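Cytochrome C (Marichromatium purpuratum 984, PDB 5LO9) probably carries electrons between its four c-type hemes as a fused TsdBA thiosulfate dehydrogenase, oxidising thiosulfate to tetrathionate. Local coordinates at residues Y146-L151 with D177-L182. Numbering follows the deposited sequence.
Sequences YLLAQL and DEQRAL. With HEC (heme c), chain C.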
# COMPACT_ATOMS: atom_id res chain seq x y z
N TYR A 146 12.16 -44.70 -16.86
CA TYR A 146 11.70 -45.22 -15.57
C TYR A 146 10.64 -44.33 -14.95
O TYR A 146 9.59 -44.81 -14.49
CB TYR A 146 12.87 -45.35 -14.62
CG TYR A 146 12.42 -45.81 -13.26
CD1 TYR A 146 11.90 -47.07 -13.07
CD2 TYR A 146 12.50 -44.97 -12.17
CE1 TYR A 146 11.46 -47.50 -11.81
CE2 TYR A 146 12.06 -45.37 -10.90
CZ TYR A 146 11.54 -46.64 -10.74
OH TYR A 146 11.11 -47.04 -9.51
N LEU A 147 10.91 -43.02 -14.92
CA LEU A 147 9.92 -42.06 -14.41
C LEU A 147 8.61 -42.15 -15.19
O LEU A 147 7.52 -42.15 -14.59
CB LEU A 147 10.50 -40.64 -14.48
CG LEU A 147 11.63 -40.35 -13.50
CD1 LEU A 147 12.34 -39.13 -13.92
CD2 LEU A 147 11.05 -40.15 -12.14
N LEU A 148 8.68 -42.22 -16.52
CA LEU A 148 7.46 -42.25 -17.30
C LEU A 148 6.69 -43.56 -17.05
O LEU A 148 5.45 -43.56 -17.00
CB LEU A 148 7.77 -42.09 -18.78
CG LEU A 148 6.55 -42.11 -19.74
CD1 LEU A 148 5.47 -41.07 -19.35
CD2 LEU A 148 6.97 -41.92 -21.17
N ALA A 149 7.40 -44.67 -16.89
CA ALA A 149 6.72 -45.93 -16.61
C ALA A 149 5.95 -45.84 -15.29
O ALA A 149 4.79 -46.25 -15.21
CB ALA A 149 7.73 -47.07 -16.57
N GLN A 150 6.58 -45.31 -14.23
CA GLN A 150 5.88 -45.22 -12.96
C GLN A 150 4.61 -44.37 -13.08
O GLN A 150 3.55 -44.73 -12.55
CB GLN A 150 6.81 -44.63 -11.89
CG GLN A 150 8.11 -45.37 -11.68
CD GLN A 150 7.99 -46.88 -11.76
OE1 GLN A 150 7.33 -47.51 -10.94
NE2 GLN A 150 8.65 -47.47 -12.72
N LEU A 151 4.70 -43.24 -13.78
CA LEU A 151 3.53 -42.39 -13.88
C LEU A 151 2.44 -43.09 -14.69
O LEU A 151 1.26 -43.05 -14.32
CB LEU A 151 3.89 -41.04 -14.49
CG LEU A 151 4.80 -40.09 -13.70
CD1 LEU A 151 5.14 -38.84 -14.55
CD2 LEU A 151 4.14 -39.69 -12.39
N ASP A 177 0.86 -35.93 -22.13
CA ASP A 177 1.89 -34.95 -22.47
C ASP A 177 2.60 -34.48 -21.22
O ASP A 177 3.84 -34.40 -21.19
CB ASP A 177 1.27 -33.76 -23.23
CG ASP A 177 0.94 -34.11 -24.69
OD1 ASP A 177 1.17 -35.28 -25.11
OD2 ASP A 177 0.46 -33.20 -25.42
N GLU A 178 1.85 -34.22 -20.16
CA GLU A 178 2.47 -33.73 -18.94
C GLU A 178 3.38 -34.79 -18.34
O GLU A 178 4.45 -34.47 -17.82
CB GLU A 178 1.40 -33.28 -17.94
CG GLU A 178 0.74 -31.98 -18.35
CD GLU A 178 -0.60 -31.76 -17.67
OE1 GLU A 178 -1.24 -32.77 -17.30
OE2 GLU A 178 -1.04 -30.60 -17.53
N GLN A 179 2.98 -36.06 -18.46
CA GLN A 179 3.81 -37.14 -17.93
C GLN A 179 5.17 -37.18 -18.61
O GLN A 179 6.21 -37.26 -17.94
CB GLN A 179 3.11 -38.47 -18.08
CG GLN A 179 1.94 -38.61 -17.14
CD GLN A 179 1.22 -39.91 -17.29
OE1 GLN A 179 1.61 -40.75 -18.12
NE2 GLN A 179 0.21 -40.13 -16.44
N ARG A 180 5.19 -37.02 -19.94
CA ARG A 180 6.46 -37.01 -20.65
C ARG A 180 7.30 -35.81 -20.25
O ARG A 180 8.48 -35.95 -19.91
CB ARG A 180 6.24 -37.06 -22.16
CG ARG A 180 5.72 -38.41 -22.67
CD ARG A 180 5.58 -38.45 -24.18
NE ARG A 180 4.30 -37.87 -24.58
CZ ARG A 180 3.16 -38.55 -24.67
NH1 ARG A 180 3.10 -39.87 -24.39
NH2 ARG A 180 2.05 -37.91 -25.03
N ALA A 181 6.66 -34.63 -20.18
CA ALA A 181 7.43 -33.43 -19.86
C ALA A 181 8.02 -33.51 -18.46
O ALA A 181 9.20 -33.19 -18.27
CB ALA A 181 6.54 -32.21 -20.00
N LEU A 182 7.21 -33.95 -17.49
CA LEU A 182 7.67 -34.13 -16.12
C LEU A 182 8.78 -35.15 -16.05
O LEU A 182 9.70 -35.03 -15.25
CB LEU A 182 6.51 -34.53 -15.22
CG LEU A 182 5.59 -33.34 -14.95
CD1 LEU A 182 4.22 -33.74 -14.54
CD2 LEU A 182 6.17 -32.51 -13.87
FE HEC C . 16.24 -53.84 -10.38
CHA HEC C . 13.68 -51.46 -10.37
CHB HEC C . 16.77 -53.28 -6.93
CHC HEC C . 18.56 -56.47 -10.31
CHD HEC C . 15.90 -54.23 -13.86
NA HEC C . 15.40 -52.60 -8.91
C1A HEC C . 14.39 -51.73 -9.10
C2A HEC C . 13.99 -51.00 -7.86
C3A HEC C . 14.90 -51.56 -6.87
C4A HEC C . 15.73 -52.53 -7.61
CMA HEC C . 14.94 -51.18 -5.43
CAA HEC C . 12.93 -49.94 -7.64
CBA HEC C . 13.62 -48.60 -7.79
CGA HEC C . 12.85 -47.39 -7.31
O1A HEC C . 13.30 -46.27 -7.64
O2A HEC C . 11.82 -47.51 -6.62
NB HEC C . 17.44 -54.70 -8.91
C1B HEC C . 17.52 -54.33 -7.62
C2B HEC C . 18.46 -55.14 -6.85
C3B HEC C . 18.99 -56.09 -7.84
C4B HEC C . 18.29 -55.73 -9.07
CMB HEC C . 18.80 -54.98 -5.41
CAB HEC C . 19.98 -57.19 -7.61
CBB HEC C . 19.43 -58.11 -6.54
NC HEC C . 17.07 -55.10 -11.82
C1C HEC C . 17.95 -56.08 -11.59
C2C HEC C . 18.34 -56.78 -12.83
C3C HEC C . 17.58 -56.11 -13.88
C4C HEC C . 16.83 -55.08 -13.13
CMC HEC C . 19.31 -57.90 -12.95
CAC HEC C . 17.53 -56.36 -15.36
CBC HEC C . 17.26 -57.80 -15.66
ND HEC C . 15.01 -53.01 -11.84
C1D HEC C . 15.03 -53.30 -13.15
C2D HEC C . 14.04 -52.54 -13.92
C3D HEC C . 13.38 -51.72 -12.92
C4D HEC C . 14.05 -52.10 -11.65
CMD HEC C . 13.77 -52.60 -15.39
CAD HEC C . 12.22 -50.79 -13.17
CBD HEC C . 11.02 -51.58 -12.67
CGD HEC C . 9.73 -50.84 -12.86
O1D HEC C . 8.77 -51.03 -12.06
O2D HEC C . 9.70 -50.08 -13.85
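Leu-148 crosses Gln-179 at about a right angle, laying its CD1 against Gln-179 CB at 3.7 Å, while its other methyl, CD2, rests on the aliphatic part of Arg-180, 4.0 Å from CG. Both methyls get there because CG is anti to the backbone N (chi1 179°), which carries the fork across to the neighbouring helix. One turn on, Leu-151 meets the same glutamine from another side: its CB sits 4.0 Å from Gln-179 CD, and its CD1 touches the backbone near Gln-179 CA. The glutamine chain runs extended between the two leucines. Beyond the leucine contact, Arg-180 bends at chi3 and turns its guanidinium edge to Asp-177, where NH2 makes a 2.8 Å salt bridge with OD1 within the helix.

The two helices, 144-156 and 176-187, run roughly antiparallel (147° between the segment directions), the axes of the short segments 9.1 Å apart at closest approach. As in the class I cytochrome c fold, C-terminal helix 176-187 of this second domain packs on N-terminal helix 102-110, with helix 144-156 on another flank. Leu-151 lies close to Met-167, an axial ligand of the domain's own heme iron, so this packing borders that heme pocket.

On its far side helix 144-156 faces the heme of the preceding domain. Tyr-146, CG anti to its N (chi1 177°), has that heme's propionate carbon CGD at its ring edge, in plane; its OH is hydrogen-bonded to Arg-60 and to propionate O2A of the domain's own heme, placing it between both hemes. Gln-150 CG lies over one ring face, offset toward the rim, and NE2 donates a hydrogen bond to O2D of the preceding domain's heme (3.0 Å). A leucine in place of Tyr-146 would probably leave Arg-60 and a propionate of the second heme without their shared hydroxyl partner. Gln-150 OE1 is taken up by Arg-159, which also binds the second heme.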